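Side-chain contacts in G protein alpha subunit (Entamoeba histolytica, PDB 4FID), which binds GDP and probably acts as the alpha-subunit transducer of a heterotrimeric G protein in transmembrane signalling: residues A[8-13]-A[19-24]; A[54-59]-A[96-101]; A[74-79]-A[92-97]; A[159-164]-A[325-330]. All coordinates share one frame; numbering follows the deposited sequence.

Overall arrangement
Followed from the N terminus, the chain first closes the short phosphate-binding loop at contact 1, where strand 6-12 meets helix 18-28. It then enters the all-helical domain. There contact 2 joins helix 42-62 to the end of helix 90-99, and the loop closed by contact 3, which starts from the connection between those helices, lies within that of contact 2. Both end on helix 90-99, sharing Ala96 and Leu97, with centres about 9 Å apart. Back in the Ras-like domain, contact 4 spans 160 residues to bring helix 312-332 against the start of strand 162-167. That strand neighbours 6-12 in the sheet, so contacts 1 and 4 touch, although they follow in series along the chain.

Contact 1: A[8-13]-A[19-24]; sequences VMLLGS and STIAKQ. With GDP (guanosine-5'-diphosphate), chain C.
The P-loop of the Ras-like fold runs from a strand through a phosphate-binding turn into a helix, and here Leu10 of strand 6-12 packs against Ile21 and Ala22 of helix 18-28 behind it. The methyl CD1 of Leu10 does all the touching on the strand side. It rests 4.0 Å from CB of Ala22 and slightly farther from CG2 of Ile21, both purely apolar approaches. With CG beside the backbone N (chi1 -72°) and CD1 continuing the extended chain, that methyl is carried forward to the helix. Ile21 offers only its CG2 branch to the strand; its other branch leads away, and its side chain also packs on Ala309, a residue that binds GDP. Leu165 and Ile189 of the two adjacent strands flank Leu10, placing this small apolar joint in the buried interior between sheet and helix.

The first turn of the same helix grips the nucleotide. Ser19 N donates to the beta-phosphate oxygen O3B of GDP over 3.0 Å, with an angle of 140° at the hydrogen. Ser19 is also a predicted magnesium ligand, as the equivalent residue is in related GTPases. On the alpha-phosphate, O1A of GDP receives two donors from one residue. Thr20 N lies 2.8 Å away in a weak, bent bond. The hydroxyl, held beside that same amide by the side-chain torsion (chi1 -57°), completes the pair as Thr20 OG1 donates to GDP O1A at 2.9 Å.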
# COMPACT_ATOMS: atom_id res chain seq x y z
N VAL A 8 4.58 18.53 0.26
CA VAL A 8 4.69 17.25 0.94
C VAL A 8 5.21 16.24 -0.05
O VAL A 8 4.70 16.14 -1.17
CB VAL A 8 3.32 16.78 1.42
CG1 VAL A 8 3.44 15.40 2.02
CG2 VAL A 8 2.74 17.77 2.41
N MSE A 9 6.22 15.49 0.37
CA MSE A 9 6.86 14.50 -0.48
C MSE A 9 6.64 13.10 0.07
O MSE A 9 6.97 12.85 1.24
CB MSE A 9 8.36 14.81 -0.58
CG MSE A 9 9.13 13.81 -1.40
SE MSE A 9 11.02 14.27 -1.69
CE MSE A 9 10.87 15.63 -3.09
N LEU A 10 6.07 12.21 -0.74
CA LEU A 10 5.91 10.81 -0.33
C LEU A 10 7.08 9.97 -0.79
O LEU A 10 7.36 9.91 -1.98
CB LEU A 10 4.63 10.21 -0.89
CG LEU A 10 3.30 10.69 -0.29
CD1 LEU A 10 2.17 9.88 -0.87
CD2 LEU A 10 3.33 10.59 1.23
N LEU A 11 7.75 9.33 0.16
CA LEU A 11 8.78 8.33 -0.11
C LEU A 11 8.37 6.96 0.41
O LEU A 11 7.56 6.85 1.31
CB LEU A 11 10.11 8.70 0.57
CG LEU A 11 11.05 9.80 0.02
CD1 LEU A 11 11.05 9.92 -1.49
CD2 LEU A 11 10.76 11.14 0.65
N GLY A 12 8.98 5.91 -0.12
CA GLY A 12 8.80 4.62 0.48
C GLY A 12 9.46 3.56 -0.34
O GLY A 12 9.96 3.86 -1.39
N SER A 13 9.45 2.33 0.16
CA SER A 13 9.85 1.18 -0.63
C SER A 13 8.69 0.79 -1.53
O SER A 13 7.68 1.51 -1.62
CB SER A 13 10.23 0.01 0.26
OG SER A 13 11.36 0.35 1.04
N SER A 19 1.52 4.82 -2.98
CA SER A 19 0.73 5.23 -4.15
C SER A 19 -0.77 5.22 -3.83
O SER A 19 -1.53 6.05 -4.31
CB SER A 19 1.07 4.36 -5.37
OG SER A 19 -0.09 3.85 -6.00
N THR A 20 -1.18 4.29 -2.98
CA THR A 20 -2.56 4.27 -2.51
C THR A 20 -2.87 5.48 -1.63
O THR A 20 -3.95 6.06 -1.69
CB THR A 20 -2.83 3.03 -1.70
OG1 THR A 20 -2.52 1.86 -2.48
CG2 THR A 20 -4.31 3.02 -1.26
N ILE A 21 -1.91 5.87 -0.80
CA ILE A 21 -2.09 7.07 -0.02
C ILE A 21 -2.30 8.29 -0.93
O ILE A 21 -3.15 9.14 -0.65
CB ILE A 21 -0.87 7.32 0.87
CG1 ILE A 21 -0.62 6.11 1.79
CG2 ILE A 21 -1.03 8.63 1.63
CD1 ILE A 21 -1.63 5.97 2.88
N ALA A 22 -1.52 8.39 -2.00
CA ALA A 22 -1.59 9.53 -2.91
C ALA A 22 -2.92 9.62 -3.67
O ALA A 22 -3.46 10.71 -3.88
CB ALA A 22 -0.42 9.50 -3.88
N LYS A 23 -3.44 8.48 -4.11
CA LYS A 23 -4.75 8.46 -4.75
C LYS A 23 -5.83 8.83 -3.73
O LYS A 23 -6.80 9.52 -4.04
CB LYS A 23 -5.05 7.09 -5.34
CG LYS A 23 -4.45 6.87 -6.71
CD LYS A 23 -4.52 5.42 -7.10
CE LYS A 23 -3.64 5.14 -8.31
NZ LYS A 23 -3.12 3.74 -8.29
N GLN A 24 -5.64 8.38 -2.51
CA GLN A 24 -6.60 8.62 -1.45
C GLN A 24 -6.73 10.11 -1.13
O GLN A 24 -7.82 10.59 -0.82
CB GLN A 24 -6.21 7.83 -0.21
CG GLN A 24 -7.33 7.66 0.78
CD GLN A 24 -8.45 6.79 0.26
OE1 GLN A 24 -8.43 5.57 0.42
NE2 GLN A 24 -9.45 7.42 -0.36
PB GDP C . 3.69 1.82 -4.24
O1B GDP C . 3.27 2.32 -5.60
O2B GDP C . 4.96 1.01 -4.39
O3B GDP C . 3.95 3.03 -3.38
O3A GDP C . 2.56 0.87 -3.55
PA GDP C . 1.01 0.76 -4.04
O1A GDP C . 0.20 1.96 -3.61
O2A GDP C . 0.92 0.59 -5.55
O5' GDP C . 0.48 -0.59 -3.33
C5' GDP C . -0.04 -1.66 -4.12
C4' GDP C . -1.15 -2.44 -3.41
O4' GDP C . -1.12 -2.27 -1.98
C3' GDP C . -2.55 -2.04 -3.88
O3' GDP C . -3.26 -3.21 -4.36
C2' GDP C . -3.23 -1.44 -2.66
O2' GDP C . -4.64 -1.70 -2.65
C1' GDP C . -2.46 -2.09 -1.50
N9 GDP C . -2.51 -1.29 -0.24
C8 GDP C . -1.90 -0.12 0.03
N7 GDP C . -2.17 0.30 1.29
C5 GDP C . -2.97 -0.62 1.86
C6 GDP C . -3.64 -0.81 3.17
O6 GDP C . -3.52 0.02 4.09
N1 GDP C . -4.40 -1.90 3.35
C2 GDP C . -4.54 -2.83 2.39
N2 GDP C . -5.31 -3.92 2.65
N3 GDP C . -3.96 -2.73 1.17
C4 GDP C . -3.18 -1.67 0.85

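Contact 2: A[54-59]-A[96-101]; sequences RTLIEQ and ALWADE
The indole of Trp98 is the flat group of this contact, and Leu56 reaches it obliquely with a single methyl: CD1 of Leu56 lies 4.2 Å from CZ3 on the six-membered ring. Nearby helices add aromatic neighbours. Tyr107 meets the indole edge-to-face, and the ring of Phe123 comes against it with the planes about 55° apart, so Leu56, like Met53 of helix 42-62, adds an aliphatic group to an aromatic cluster. CG of Trp98 stands anti to its own backbone N (chi1 -179°), a setting that swings the ring end closer to helix 42-62 than the start of its side chain would suggest.

One residue along each helix from that pair, aliphatic ends meet between helices 42-62 and 90-99 of the all-helical domain. CD1 of Ile57 approaches CD1 of Leu97 at 4.1 Å, the two side chains crossing at about a right angle. Ile57 gets there by extending its longer branch (chi2 176°), which brings the terminal methyl to a neighbour that the base of the side chain does not face. Just beyond, Asp100 is the N-cap of helix 101-108: its OD2 accepts from Gly102 N, while OD1 takes the amides of Lys68 and Tyr69.

Across the interface itself, then, only methyls and ring carbon meet. Such a contact lacks directional bonds, and the association of these helices here depends on dispersion and the burial of apolar surface.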
# COMPACT_ATOMS: atom_id res chain seq x y z
N ARG A 54 -5.74 -17.63 -11.04
CA ARG A 54 -4.80 -18.64 -11.54
C ARG A 54 -3.78 -18.95 -10.45
O ARG A 54 -3.50 -20.12 -10.18
CB ARG A 54 -4.07 -18.15 -12.80
CG ARG A 54 -4.93 -18.11 -14.04
CD ARG A 54 -4.20 -17.55 -15.24
NE ARG A 54 -5.04 -17.58 -16.43
CZ ARG A 54 -4.76 -17.00 -17.60
NH1 ARG A 54 -3.63 -16.31 -17.77
NH2 ARG A 54 -5.62 -17.10 -18.61
N THR A 55 -3.25 -17.90 -9.81
CA THR A 55 -2.31 -18.04 -8.70
C THR A 55 -2.81 -18.99 -7.62
O THR A 55 -2.09 -19.88 -7.19
CB THR A 55 -2.01 -16.66 -8.04
OG1 THR A 55 -1.41 -15.78 -8.99
CG2 THR A 55 -1.10 -16.79 -6.81
N LEU A 56 -4.05 -18.77 -7.16
CA LEU A 56 -4.63 -19.62 -6.12
C LEU A 56 -4.82 -21.06 -6.60
O LEU A 56 -4.52 -22.01 -5.87
CB LEU A 56 -5.95 -19.04 -5.57
CG LEU A 56 -5.90 -17.90 -4.55
CD1 LEU A 56 -7.25 -17.17 -4.36
CD2 LEU A 56 -5.40 -18.43 -3.22
N ILE A 57 -5.33 -21.23 -7.82
CA ILE A 57 -5.45 -22.58 -8.38
C ILE A 57 -4.10 -23.32 -8.41
O ILE A 57 -4.00 -24.45 -7.93
CB ILE A 57 -6.03 -22.58 -9.81
CG1 ILE A 57 -7.42 -21.94 -9.83
CG2 ILE A 57 -6.10 -23.98 -10.36
CD1 ILE A 57 -8.04 -21.81 -11.23
N GLU A 58 -3.08 -22.67 -8.96
CA GLU A 58 -1.72 -23.20 -8.96
C GLU A 58 -1.21 -23.51 -7.54
O GLU A 58 -0.72 -24.60 -7.26
CB GLU A 58 -0.76 -22.26 -9.69
CG GLU A 58 0.71 -22.55 -9.45
CD GLU A 58 1.62 -21.48 -10.05
OE1 GLU A 58 2.82 -21.45 -9.70
OE2 GLU A 58 1.13 -20.66 -10.86
N GLN A 59 -1.32 -22.54 -6.65
CA GLN A 59 -0.96 -22.76 -5.24
C GLN A 59 -1.77 -23.89 -4.57
O GLN A 59 -1.25 -24.59 -3.71
CB GLN A 59 -1.05 -21.46 -4.43
CG GLN A 59 0.01 -20.41 -4.80
CD GLN A 59 1.44 -20.94 -4.72
OE1 GLN A 59 1.83 -21.60 -3.74
NE2 GLN A 59 2.23 -20.66 -5.75
N ALA A 96 -17.76 -19.62 -7.94
CA ALA A 96 -17.64 -20.99 -7.46
C ALA A 96 -16.24 -21.27 -6.91
O ALA A 96 -16.10 -21.83 -5.83
CB ALA A 96 -17.98 -21.98 -8.58
N LEU A 97 -15.22 -20.88 -7.65
CA LEU A 97 -13.85 -21.06 -7.20
C LEU A 97 -13.62 -20.43 -5.83
O LEU A 97 -13.09 -21.07 -4.92
CB LEU A 97 -12.86 -20.51 -8.23
CG LEU A 97 -12.61 -21.39 -9.46
CD1 LEU A 97 -11.90 -20.61 -10.58
CD2 LEU A 97 -11.83 -22.65 -9.08
N TRP A 98 -14.02 -19.17 -5.68
CA TRP A 98 -13.77 -18.43 -4.44
C TRP A 98 -14.53 -19.05 -3.27
O TRP A 98 -14.15 -18.89 -2.12
CB TRP A 98 -14.12 -16.96 -4.64
CG TRP A 98 -13.89 -16.05 -3.47
CD1 TRP A 98 -14.80 -15.20 -2.90
CD2 TRP A 98 -12.67 -15.89 -2.74
NE1 TRP A 98 -14.23 -14.52 -1.85
CE2 TRP A 98 -12.92 -14.92 -1.73
CE3 TRP A 98 -11.40 -16.45 -2.83
CZ2 TRP A 98 -11.93 -14.51 -0.83
CZ3 TRP A 98 -10.43 -16.04 -1.93
CH2 TRP A 98 -10.70 -15.09 -0.95
N ALA A 99 -15.61 -19.77 -3.57
CA ALA A 99 -16.39 -20.45 -2.52
C ALA A 99 -15.96 -21.91 -2.30
O ALA A 99 -16.43 -22.57 -1.38
CB ALA A 99 -17.87 -20.36 -2.83
N ASP A 100 -15.05 -22.39 -3.13
CA ASP A 100 -14.59 -23.76 -3.04
C ASP A 100 -13.68 -23.96 -1.83
O ASP A 100 -12.83 -23.12 -1.56
CB ASP A 100 -13.88 -24.15 -4.33
CG ASP A 100 -13.36 -25.55 -4.31
OD1 ASP A 100 -14.20 -26.48 -4.42
OD2 ASP A 100 -12.12 -25.72 -4.17
N GLU A 101 -13.85 -25.07 -1.13
CA GLU A 101 -13.11 -25.34 0.10
C GLU A 101 -11.59 -25.30 -0.08
O GLU A 101 -10.88 -24.77 0.76
CB GLU A 101 -13.54 -26.69 0.67
CG GLU A 101 -15.05 -26.90 0.62
CD GLU A 101 -15.52 -28.12 1.41
OE1 GLU A 101 -14.74 -29.10 1.58
OE2 GLU A 101 -16.69 -28.09 1.86

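Contact 3: A[74-79]-A[92-97]; sequences KEFTTE and GDVEAL
Phe76 and Asp93 face each other with CA atoms 9.2 Å apart, where the loop segment 74-79, opening with a short 3-10 turn at 74-75, passes alongside helix 90-99 of the all-helical domain. The phenyl ring of Phe76 fills that separation and is met by three residues of the helix, Asp93, Val94 and Leu97. Over one face stands CD1 of Leu97, in a CH-pi contact 4.2 Å from the ring centroid and 22° off the normal, shifted toward the rim. At the ring edge CG2 of Val94 lies 4.0 Å from CZ of Phe76, with the two side chains running at about a right angle.

The carboxylate of Asp93 also comes to the edge. Its OD1 sits in the ring plane, 3.8 Å from CE2 of Phe76, where the weakly positive ring hydrogens would suit an anionic oxygen. Carboxylate and ring planes are turned 64° apart, so the two groups do not stack. The stronger polar partner of Asp93 lies elsewhere: OD2 binds Ser73 OG, with a weak bond from Lys72 N besides. Met53 of helix 42-62 also packs on the ring, tying the loop to a second helix.

The loop is braced from within as well. Just past the ring, Thr77 OG1 donates to Lys74 O over 3.0 Å, tilted from the carbonyl plane.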
# COMPACT_ATOMS: atom_id res chain seq x y z
N LYS A 74 -12.69 -20.72 -20.78
CA LYS A 74 -11.46 -20.51 -21.53
C LYS A 74 -10.33 -19.99 -20.66
O LYS A 74 -9.18 -20.40 -20.81
CB LYS A 74 -11.71 -19.47 -22.64
CG LYS A 74 -13.03 -19.61 -23.38
CD LYS A 74 -13.33 -18.34 -24.18
CE LYS A 74 -14.70 -18.39 -24.88
NZ LYS A 74 -15.06 -17.10 -25.56
N GLU A 75 -10.67 -19.07 -19.76
CA GLU A 75 -9.67 -18.33 -18.98
C GLU A 75 -8.80 -19.17 -18.05
O GLU A 75 -7.63 -18.83 -17.82
CB GLU A 75 -10.33 -17.18 -18.21
CG GLU A 75 -10.57 -15.93 -19.06
CD GLU A 75 -11.90 -15.95 -19.84
OE1 GLU A 75 -12.12 -14.99 -20.62
OE2 GLU A 75 -12.70 -16.90 -19.66
N PHE A 76 -9.35 -20.27 -17.53
CA PHE A 76 -8.61 -21.12 -16.60
C PHE A 76 -8.17 -22.45 -17.21
O PHE A 76 -8.04 -23.45 -16.51
CB PHE A 76 -9.44 -21.36 -15.32
CG PHE A 76 -9.80 -20.09 -14.61
CD1 PHE A 76 -8.82 -19.27 -14.08
CD2 PHE A 76 -11.12 -19.71 -14.47
CE1 PHE A 76 -9.15 -18.09 -13.43
CE2 PHE A 76 -11.46 -18.54 -13.82
CZ PHE A 76 -10.47 -17.73 -13.30
N THR A 77 -7.93 -22.44 -18.52
CA THR A 77 -7.35 -23.59 -19.22
C THR A 77 -6.05 -23.19 -19.94
O THR A 77 -5.54 -23.93 -20.78
CB THR A 77 -8.32 -24.16 -20.26
OG1 THR A 77 -8.39 -23.26 -21.37
CG2 THR A 77 -9.71 -24.36 -19.65
N THR A 78 -5.52 -22.02 -19.58
CA THR A 78 -4.43 -21.40 -20.32
C THR A 78 -3.54 -20.50 -19.44
O THR A 78 -3.96 -20.00 -18.39
CB THR A 78 -5.00 -20.57 -21.51
OG1 THR A 78 -4.00 -19.68 -22.02
CG2 THR A 78 -6.19 -19.73 -21.05
N GLU A 79 -2.30 -20.29 -19.89
CA GLU A 79 -1.38 -19.36 -19.24
C GLU A 79 -1.23 -18.08 -20.05
O GLU A 79 -0.51 -17.16 -19.65
CB GLU A 79 -0.01 -20.01 -19.01
CG GLU A 79 0.60 -19.67 -17.67
CD GLU A 79 -0.36 -19.91 -16.52
OE1 GLU A 79 -0.56 -18.99 -15.70
OE2 GLU A 79 -0.94 -21.02 -16.43
N GLY A 92 -19.01 -16.86 -13.56
CA GLY A 92 -19.61 -17.92 -12.81
C GLY A 92 -18.59 -18.73 -12.06
O GLY A 92 -18.78 -19.06 -10.89
N ASP A 93 -17.49 -19.08 -12.71
CA ASP A 93 -16.55 -19.96 -12.04
C ASP A 93 -15.56 -19.23 -11.14
O ASP A 93 -14.97 -19.84 -10.25
CB ASP A 93 -15.94 -21.02 -12.97
CG ASP A 93 -15.17 -20.43 -14.10
OD1 ASP A 93 -15.17 -19.19 -14.21
OD2 ASP A 93 -14.54 -21.23 -14.83
N VAL A 94 -15.40 -17.93 -11.32
CA VAL A 94 -14.74 -17.13 -10.30
C VAL A 94 -15.51 -17.23 -8.97
O VAL A 94 -14.89 -17.40 -7.91
CB VAL A 94 -14.54 -15.65 -10.71
CG1 VAL A 94 -14.17 -14.79 -9.51
CG2 VAL A 94 -13.48 -15.53 -11.80
N GLU A 95 -16.84 -17.15 -9.01
CA GLU A 95 -17.64 -17.20 -7.78
C GLU A 95 -17.64 -18.57 -7.12
O GLU A 95 -17.55 -18.68 -5.89
CB GLU A 95 -19.08 -16.81 -8.04
CG GLU A 95 -19.31 -15.37 -8.32
CD GLU A 95 -20.58 -15.18 -9.11
OE1 GLU A 95 -21.09 -16.18 -9.65
OE2 GLU A 95 -21.07 -14.03 -9.19
N ALA A 96 -17.76 -19.62 -7.94
CA ALA A 96 -17.64 -20.99 -7.46
C ALA A 96 -16.24 -21.27 -6.91
O ALA A 96 -16.10 -21.83 -5.83
CB ALA A 96 -17.98 -21.98 -8.58
N LEU A 97 -15.22 -20.88 -7.65
CA LEU A 97 -13.85 -21.06 -7.20
C LEU A 97 -13.62 -20.43 -5.83
O LEU A 97 -13.09 -21.07 -4.92
CB LEU A 97 -12.86 -20.51 -8.23
CG LEU A 97 -12.61 -21.39 -9.46
CD1 LEU A 97 -11.90 -20.61 -10.58
CD2 LEU A 97 -11.83 -22.65 -9.08

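Contact 4: A[159-164]-A[325-330]; sequences KDIPFH and VIMKNM
Apolar contacts account for everything that passes between Ile161 and Phe163 on one side and Ile326 and Met327 on the other. The first pair meets tip to tip: CD1 of Ile161 comes 4.1 Å from SE of Met327, a selenomethionine. Ile161 reaches out with its longer branch extended, whereas the chain of Met327 is bent (chi2 -92°) and thereby turns its selenium toward the strand side. In the second pair, CD1 of Ile326 lies at the edge of the Phe163 ring, near its plane and 4.4 Å from CE1, a loose approach. Ile6 reaches Phe163, Ile326 and Met327 alike, filling in between sheet and helix from strand 6-12.

An aromatic contact comes from the partner strand of the hairpin, where Phe156 meets Phe163 with the two ring planes only about 10° apart.

Hydrogen bonds belong to the surroundings of each element. Phe163 is joined by backbone to Phe156, and His164 by backbone to Ile6. The imidazole of His164 is held at both nitrogens, ND1 by Asp155 and NE2 by Glu153.

Residues Lys159 and Asp160, both in left-handed backbone conformations, turn the hairpin between strands 152-157 and 162-167. A C-terminal helix laid against the sheet beside this hairpin is characteristic of the Ras-like domain of G-alpha subunits; in related G-alpha subunits the C-terminal end of this helix engages the receptor.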
# COMPACT_ATOMS: atom_id res chain seq x y z
N LYS A 159 -8.98 22.16 4.57
CA LYS A 159 -9.47 23.20 5.46
C LYS A 159 -8.98 24.57 5.01
O LYS A 159 -8.50 25.38 5.81
CB LYS A 159 -9.06 22.90 6.91
CG LYS A 159 -9.79 23.74 7.96
CD LYS A 159 -9.48 23.25 9.37
CE LYS A 159 -9.95 24.25 10.43
NZ LYS A 159 -11.40 24.55 10.32
N ASP A 160 -9.09 24.81 3.70
CA ASP A 160 -8.68 26.08 3.09
C ASP A 160 -7.21 26.43 3.31
O ASP A 160 -6.86 27.40 3.99
CB ASP A 160 -9.60 27.22 3.54
CG ASP A 160 -10.97 27.15 2.89
OD1 ASP A 160 -11.03 26.96 1.66
OD2 ASP A 160 -11.99 27.28 3.61
N ILE A 161 -6.35 25.61 2.72
CA ILE A 161 -4.91 25.74 2.80
C ILE A 161 -4.39 24.91 1.63
O ILE A 161 -4.75 23.75 1.50
CB ILE A 161 -4.36 25.12 4.11
CG1 ILE A 161 -4.87 25.88 5.33
CG2 ILE A 161 -2.84 25.10 4.12
CD1 ILE A 161 -4.58 25.16 6.62
N PRO A 162 -3.56 25.52 0.78
CA PRO A 162 -3.04 24.84 -0.42
C PRO A 162 -1.89 23.84 -0.12
O PRO A 162 -0.93 24.19 0.56
CB PRO A 162 -2.52 25.99 -1.27
CG PRO A 162 -2.06 27.00 -0.25
CD PRO A 162 -3.03 26.88 0.92
N PHE A 163 -2.02 22.61 -0.62
CA PHE A 163 -0.95 21.62 -0.53
C PHE A 163 -0.46 21.16 -1.90
O PHE A 163 -1.22 21.12 -2.87
CB PHE A 163 -1.41 20.42 0.28
CG PHE A 163 -1.37 20.65 1.76
CD1 PHE A 163 -0.41 20.04 2.54
CD2 PHE A 163 -2.30 21.47 2.37
CE1 PHE A 163 -0.38 20.26 3.91
CE2 PHE A 163 -2.27 21.69 3.74
CZ PHE A 163 -1.32 21.08 4.51
N HIS A 164 0.81 20.81 -1.98
CA HIS A 164 1.37 20.24 -3.19
C HIS A 164 2.06 18.93 -2.84
O HIS A 164 2.89 18.86 -1.93
CB HIS A 164 2.34 21.22 -3.86
CG HIS A 164 2.94 20.69 -5.12
ND1 HIS A 164 2.26 20.65 -6.32
CD2 HIS A 164 4.18 20.19 -5.38
CE1 HIS A 164 3.04 20.14 -7.25
NE2 HIS A 164 4.21 19.86 -6.71
N VAL A 325 0.62 19.06 12.71
CA VAL A 325 2.05 18.86 12.95
C VAL A 325 2.92 19.67 11.97
O VAL A 325 3.89 20.32 12.37
CB VAL A 325 2.45 17.35 12.94
CG1 VAL A 325 3.98 17.19 12.93
CG2 VAL A 325 1.84 16.61 14.13
N ILE A 326 2.57 19.66 10.69
CA ILE A 326 3.31 20.41 9.69
C ILE A 326 3.24 21.92 9.96
O ILE A 326 4.26 22.61 9.88
CB ILE A 326 2.82 20.08 8.23
CG1 ILE A 326 2.97 18.59 7.94
CG2 ILE A 326 3.61 20.87 7.18
CD1 ILE A 326 2.36 18.17 6.64
N MSE A 327 2.04 22.42 10.28
CA MSE A 327 1.85 23.85 10.59
C MSE A 327 2.59 24.28 11.85
O MSE A 327 3.25 25.33 11.86
CB MSE A 327 0.37 24.21 10.76
CG MSE A 327 -0.54 23.72 9.65
SE MSE A 327 -0.84 24.97 8.20
CE MSE A 327 0.96 25.75 8.05
N LYS A 328 2.47 23.49 12.92
CA LYS A 328 3.09 23.85 14.18
C LYS A 328 4.59 23.96 13.93
O LYS A 328 5.23 24.97 14.24
CB LYS A 328 2.82 22.82 15.27
CG LYS A 328 3.88 22.88 16.40
CD LYS A 328 3.75 21.77 17.45
CE LYS A 328 4.77 21.93 18.59
NZ LYS A 328 6.20 21.71 18.19
N ASN A 329 5.13 22.91 13.35
CA ASN A 329 6.54 22.87 13.05
C ASN A 329 7.03 24.06 12.24
O ASN A 329 8.03 24.67 12.59
CB ASN A 329 6.91 21.56 12.37
CG ASN A 329 7.90 20.75 13.18
OD1 ASN A 329 7.53 20.08 14.16
ND2 ASN A 329 9.19 20.83 12.81
N MSE A 330 6.32 24.40 11.16
CA MSE A 330 6.77 25.48 10.29
C MSE A 330 6.80 26.80 11.05
O MSE A 330 7.74 27.59 10.92
CB MSE A 330 5.88 25.61 9.06
CG MSE A 330 6.19 24.64 7.94
SE MSE A 330 4.68 24.58 6.69
CE MSE A 330 5.15 26.00 5.45